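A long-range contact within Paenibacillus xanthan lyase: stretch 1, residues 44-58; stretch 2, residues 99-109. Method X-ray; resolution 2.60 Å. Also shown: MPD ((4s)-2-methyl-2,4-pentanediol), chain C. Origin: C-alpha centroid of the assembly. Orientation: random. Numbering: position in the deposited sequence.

Stretch 1 (44-58) YWDSMLKDPNRNRLW
Stretch 2, residues 99-109: ADIISGLDWMN

A loop can be fastened to a helix by a few polar contacts beside apolar packing, and this pair of segments from Paenibacillus xanthan lyase is a compact example. Residues 99-109 lie wholly within a helix, with phi/psi near -64/-42 and successive N(i+4) to O(i) hydrogen bonds. Residues 44-46 belong to another helix that begins earlier in the chain; from Met-48 onward the chain is irregular, passing through a type I turn from Asp-51 to Arg-54 closed by Arg-54 N to Asp-51 O at 2.8 Å. Leu-49 N donates to Leu-57 O at 2.7 Å, drawing the two limbs of the loop together. The register is set by CA-CA separations of 7.2 Å for Lys-50 and Asp-100 and 7.0 Å for Leu-57 and Gly-104, and the two stretches together bury 508 Å².

Two hydrogen bonds cross directly between the stretches. Asp-100 (chi1 -81°, m) points its CB toward the loop, and its OD2 accepts from Trp-45 NE1 at 2.7 Å, almost linearly (174°) and near the indole plane. Trp-45 suits this role because its indole carries an N-H donor in the ring plane at the end of a long side chain; the t rotamer (chi1 -167°, chi2 14°) brings that end nearer although CB points sideways. The second bond is weak: Arg-54 NH2 to Ser-103 OG, 2.7 Å but bent to 125°. The arginine is steadied from its own side, since Arg-54 NH1 donates to Leu-49 O at 2.8 Å. Lys-50 (m, t, t, p) likewise turns its charge back onto its own stretch, with NZ 2.9 Å from Trp-45 O and 2.8 Å from Met-48 O, both hydrogen bonds, while its CD lies 3.7 Å from Asp-100 OD2.

Trp-107 (chi1 -171°, t; chi2 89°) loses the most surface, 114 Å². Arg-54, in the p rotamer with chi2 and chi3 both t, lays its chain across one face of the indole: CG stands 4.1 Å from the centroid of the five-membered ring, 26° off the normal, and NE approaches CD1 of Trp-107 to 3.6 Å. A long aliphatic chain ending in a flat cation can thus cover an aromatic face and still reach a serine. The loop backbone follows the six-membered ring, with Asn-55 O 3.4 Å from Trp-107 CH2.

The apolar packing is provided by Leu-57 (m, t), whose CD2 lies 3.8 Å from Trp-107 CE3 and whose CD1 lies 4.1 Å from Met-108 CG. Extended Met-48 (t, t, t) brings its CE to 4.1 Å from Gly-104 CA. Glycine fits here because an ideal CB would fall 3.2 Å from Met-48 CE and 3.4 Å from Leu-57 CD1.

Solvent completes the join. One water donates to Pro-52 O (3.2 Å) and Arg-54 O (3.1 Å) and accepts from Trp-107 NE1 (3.2 Å); another accepts from Arg-54 NH1 (2.9 Å) and donates to Asp-100 O (3.0 Å). An MPD molecule, probably from the crystallisation liquor, donates through its O4 to Lys-50 O at 2.9 Å, and Ser-103 OG donates a weak bond to MPD O4 at 3.5 Å.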

# COMPACT_ATOMS: atom_id res chain seq x y z
N TYR A 44 -7.63 -48.23 6.46
CA TYR A 44 -8.83 -48.10 5.65
C TYR A 44 -9.20 -49.42 5.00
O TYR A 44 -10.36 -49.64 4.66
CB TYR A 44 -8.64 -47.00 4.59
CG TYR A 44 -8.58 -45.62 5.20
CD1 TYR A 44 -9.56 -45.18 6.07
CD2 TYR A 44 -7.52 -44.76 4.93
CE1 TYR A 44 -9.51 -43.94 6.64
CE2 TYR A 44 -7.46 -43.50 5.49
CZ TYR A 44 -8.46 -43.10 6.35
OH TYR A 44 -8.43 -41.85 6.93
N TRP A 45 -8.21 -50.29 4.83
CA TRP A 45 -8.47 -51.62 4.28
C TRP A 45 -9.28 -52.41 5.32
O TRP A 45 -10.25 -53.10 5.00
CB TRP A 45 -7.16 -52.34 3.96
CG TRP A 45 -7.34 -53.56 3.11
CD1 TRP A 45 -8.46 -53.92 2.41
CD2 TRP A 45 -6.38 -54.59 2.87
NE1 TRP A 45 -8.25 -55.10 1.74
CE2 TRP A 45 -6.98 -55.54 2.01
CE3 TRP A 45 -5.07 -54.81 3.30
CZ2 TRP A 45 -6.31 -56.69 1.58
CZ3 TRP A 45 -4.41 -55.95 2.87
CH2 TRP A 45 -5.03 -56.88 2.02
N ASP A 46 -8.87 -52.26 6.58
CA ASP A 46 -9.52 -52.93 7.68
C ASP A 46 -10.95 -52.46 7.85
O ASP A 46 -11.84 -53.27 8.10
CB ASP A 46 -8.72 -52.72 8.97
CG ASP A 46 -7.45 -53.54 9.01
OD1 ASP A 46 -7.31 -54.46 8.17
OD2 ASP A 46 -6.59 -53.28 9.88
N SER A 47 -11.19 -51.16 7.73
CA SER A 47 -12.53 -50.62 7.94
C SER A 47 -13.40 -50.70 6.70
O SER A 47 -14.56 -50.32 6.73
CB SER A 47 -12.46 -49.18 8.43
OG SER A 47 -11.69 -48.39 7.54
N MET A 48 -12.84 -51.18 5.60
CA MET A 48 -13.58 -51.16 4.34
C MET A 48 -14.75 -52.15 4.33
O MET A 48 -14.65 -53.27 4.82
CB MET A 48 -12.64 -51.44 3.16
CG MET A 48 -13.32 -51.28 1.80
SD MET A 48 -12.23 -51.55 0.39
CE MET A 48 -13.30 -51.09 -0.96
N LEU A 49 -15.87 -51.71 3.77
CA LEU A 49 -16.98 -52.60 3.47
C LEU A 49 -16.71 -53.30 2.14
O LEU A 49 -16.56 -52.65 1.10
CB LEU A 49 -18.28 -51.80 3.44
CG LEU A 49 -18.48 -51.24 4.86
CD1 LEU A 49 -19.43 -50.09 4.89
CD2 LEU A 49 -18.98 -52.35 5.77
N LYS A 50 -16.64 -54.63 2.17
CA LYS A 50 -16.11 -55.39 1.04
C LYS A 50 -17.09 -56.26 0.26
O LYS A 50 -16.73 -56.82 -0.77
CB LYS A 50 -14.94 -56.26 1.50
CG LYS A 50 -13.86 -55.48 2.21
CD LYS A 50 -12.66 -56.36 2.51
CE LYS A 50 -11.70 -55.64 3.45
NZ LYS A 50 -12.42 -55.03 4.60
N ASP A 51 -18.33 -56.36 0.72
CA ASP A 51 -19.23 -57.37 0.16
C ASP A 51 -20.19 -56.85 -0.92
O ASP A 51 -20.57 -55.68 -0.91
CB ASP A 51 -19.96 -58.07 1.30
CG ASP A 51 -19.00 -58.54 2.37
OD1 ASP A 51 -17.97 -59.16 2.01
OD2 ASP A 51 -19.26 -58.25 3.56
N PRO A 52 -20.57 -57.72 -1.88
CA PRO A 52 -21.36 -57.34 -3.06
C PRO A 52 -22.60 -56.51 -2.74
O PRO A 52 -22.94 -55.59 -3.48
CB PRO A 52 -21.77 -58.70 -3.66
CG PRO A 52 -21.40 -59.73 -2.64
CD PRO A 52 -20.23 -59.15 -1.91
N ASN A 53 -23.24 -56.83 -1.62
CA ASN A 53 -24.46 -56.16 -1.21
C ASN A 53 -24.27 -54.74 -0.65
O ASN A 53 -25.25 -54.02 -0.45
CB ASN A 53 -25.16 -57.01 -0.15
CG ASN A 53 -24.29 -57.21 1.09
OD1 ASN A 53 -23.12 -57.61 1.01
ND2 ASN A 53 -24.86 -56.91 2.26
N ARG A 54 -23.03 -54.35 -0.40
CA ARG A 54 -22.73 -53.06 0.24
C ARG A 54 -23.41 -51.84 -0.40
O ARG A 54 -23.76 -51.85 -1.59
CB ARG A 54 -21.22 -52.82 0.29
CG ARG A 54 -20.59 -52.59 -1.08
CD ARG A 54 -19.09 -52.76 -1.03
NE ARG A 54 -18.55 -53.06 -2.35
CZ ARG A 54 -17.26 -53.24 -2.60
NH1 ARG A 54 -16.37 -53.15 -1.61
NH2 ARG A 54 -16.85 -53.52 -3.83
N ASN A 55 -23.60 -50.80 0.41
CA ASN A 55 -24.28 -49.59 -0.02
C ASN A 55 -23.34 -48.39 -0.01
O ASN A 55 -23.73 -47.29 -0.38
CB ASN A 55 -25.48 -49.32 0.89
CG ASN A 55 -26.60 -50.30 0.66
OD1 ASN A 55 -26.93 -51.10 1.54
ND2 ASN A 55 -27.19 -50.26 -0.53
N ARG A 56 -22.11 -48.63 0.43
CA ARG A 56 -21.07 -47.62 0.60
C ARG A 56 -19.80 -48.44 0.72
O ARG A 56 -19.88 -49.67 0.82
CB ARG A 56 -21.31 -46.82 1.88
CG ARG A 56 -21.28 -47.70 3.13
CD ARG A 56 -21.73 -47.00 4.41
NE ARG A 56 -23.12 -46.56 4.36
CZ ARG A 56 -23.87 -46.32 5.43
NH1 ARG A 56 -23.37 -46.49 6.65
NH2 ARG A 56 -25.12 -45.90 5.28
N LEU A 57 -18.64 -47.80 0.73
CA LEU A 57 -17.38 -48.54 0.89
C LEU A 57 -16.79 -48.37 2.28
O LEU A 57 -16.01 -49.20 2.73
CB LEU A 57 -16.35 -48.13 -0.17
CG LEU A 57 -16.76 -48.32 -1.63
CD1 LEU A 57 -15.57 -48.08 -2.53
CD2 LEU A 57 -17.35 -49.70 -1.88
N TRP A 58 -17.15 -47.28 2.94
CA TRP A 58 -16.79 -47.06 4.33
C TRP A 58 -17.99 -46.43 5.01
O TRP A 58 -18.77 -45.74 4.36
CB TRP A 58 -15.59 -46.13 4.46
CG TRP A 58 -14.28 -46.78 4.18
CD1 TRP A 58 -13.47 -47.40 5.09
CD2 TRP A 58 -13.62 -46.87 2.91
NE1 TRP A 58 -12.35 -47.88 4.46
CE2 TRP A 58 -12.42 -47.57 3.12
CE3 TRP A 58 -13.94 -46.45 1.62
CZ2 TRP A 58 -11.52 -47.85 2.08
CZ3 TRP A 58 -13.05 -46.73 0.59
CH2 TRP A 58 -11.86 -47.42 0.83
N ALA A 99 -7.15 -56.29 -5.47
CA ALA A 99 -8.51 -56.69 -5.80
C ALA A 99 -9.54 -55.82 -5.10
O ALA A 99 -10.55 -55.45 -5.69
CB ALA A 99 -8.73 -58.16 -5.46
N ASP A 100 -9.28 -55.49 -3.84
CA ASP A 100 -10.22 -54.69 -3.06
C ASP A 100 -10.27 -53.25 -3.55
O ASP A 100 -11.34 -52.63 -3.60
CB ASP A 100 -9.91 -54.77 -1.57
CG ASP A 100 -10.46 -56.04 -0.93
OD1 ASP A 100 -11.44 -56.59 -1.48
OD2 ASP A 100 -9.92 -56.48 0.10
N ILE A 101 -9.11 -52.72 -3.93
CA ILE A 101 -9.04 -51.40 -4.53
C ILE A 101 -9.87 -51.36 -5.80
O ILE A 101 -10.74 -50.49 -5.96
CB ILE A 101 -7.61 -51.00 -4.85
CG1 ILE A 101 -6.81 -50.85 -3.56
CG2 ILE A 101 -7.59 -49.70 -5.61
CD1 ILE A 101 -5.35 -50.70 -3.78
N ILE A 102 -9.63 -52.31 -6.69
CA ILE A 102 -10.26 -52.28 -8.01
C ILE A 102 -11.77 -52.50 -7.94
O ILE A 102 -12.54 -51.83 -8.66
CB ILE A 102 -9.61 -53.28 -8.97
CG1 ILE A 102 -8.13 -52.93 -9.15
CG2 ILE A 102 -10.36 -53.30 -10.29
CD1 ILE A 102 -7.46 -53.64 -10.29
N SER A 103 -12.18 -53.41 -7.07
CA SER A 103 -13.60 -53.67 -6.85
C SER A 103 -14.27 -52.41 -6.32
O SER A 103 -15.38 -52.06 -6.73
CB SER A 103 -13.79 -54.82 -5.87
OG SER A 103 -15.14 -54.89 -5.43
N GLY A 104 -13.58 -51.72 -5.41
CA GLY A 104 -14.03 -50.43 -4.92
C GLY A 104 -14.27 -49.46 -6.06
O GLY A 104 -15.32 -48.81 -6.12
N LEU A 105 -13.32 -49.36 -6.98
CA LEU A 105 -13.44 -48.43 -8.11
C LEU A 105 -14.63 -48.79 -9.00
O LEU A 105 -15.40 -47.93 -9.43
CB LEU A 105 -12.16 -48.39 -8.94
CG LEU A 105 -10.90 -47.84 -8.26
CD1 LEU A 105 -9.69 -48.08 -9.15
CD2 LEU A 105 -11.05 -46.35 -7.95
N ASP A 106 -14.79 -50.08 -9.26
CA ASP A 106 -15.86 -50.53 -10.13
C ASP A 106 -17.21 -50.39 -9.46
O ASP A 106 -18.22 -50.13 -10.12
CB ASP A 106 -15.60 -51.96 -10.58
CG ASP A 106 -14.53 -52.02 -11.65
OD1 ASP A 106 -14.51 -51.09 -12.50
OD2 ASP A 106 -13.72 -52.97 -11.64
N TRP A 107 -17.22 -50.52 -8.14
CA TRP A 107 -18.44 -50.31 -7.39
C TRP A 107 -18.85 -48.84 -7.50
O TRP A 107 -20.02 -48.53 -7.78
CB TRP A 107 -18.29 -50.72 -5.92
CG TRP A 107 -19.61 -50.70 -5.22
CD1 TRP A 107 -20.49 -51.74 -5.13
CD2 TRP A 107 -20.22 -49.59 -4.57
NE1 TRP A 107 -21.61 -51.34 -4.44
CE2 TRP A 107 -21.47 -50.02 -4.09
CE3 TRP A 107 -19.83 -48.26 -4.34
CZ2 TRP A 107 -22.34 -49.18 -3.38
CZ3 TRP A 107 -20.70 -47.43 -3.64
CH2 TRP A 107 -21.93 -47.89 -3.16
N MET A 108 -17.89 -47.94 -7.29
CA MET A 108 -18.17 -46.52 -7.40
C MET A 108 -18.70 -46.23 -8.79
O MET A 108 -19.64 -45.45 -8.96
CB MET A 108 -16.92 -45.67 -7.12
CG MET A 108 -16.49 -45.62 -5.67
SD MET A 108 -17.72 -44.95 -4.53
CE MET A 108 -17.66 -43.20 -4.91
N ASN A 109 -18.11 -46.87 -9.80
CA ASN A 109 -18.54 -46.63 -11.17
C ASN A 109 -19.95 -47.14 -11.44
O ASN A 109 -20.60 -46.70 -12.38
CB ASN A 109 -17.58 -47.23 -12.18
CG ASN A 109 -17.87 -46.76 -13.58
OD1 ASN A 109 -17.45 -45.66 -13.98
ND2 ASN A 109 -18.61 -47.56 -14.34
C1 MPD C . -13.09 -61.25 -1.29
C2 MPD C . -13.70 -59.96 -0.76
O2 MPD C . -12.88 -59.47 0.28
CM MPD C . -15.10 -60.23 -0.24
C3 MPD C . -13.69 -58.91 -1.86
C4 MPD C . -14.99 -58.74 -2.63
O4 MPD C . -15.07 -57.40 -3.06
C5 MPD C . -15.02 -59.65 -3.83
O HOH W 1 -24.36 -52.92 -4.43
O HOH W 2 -13.72 -54.09 -2.42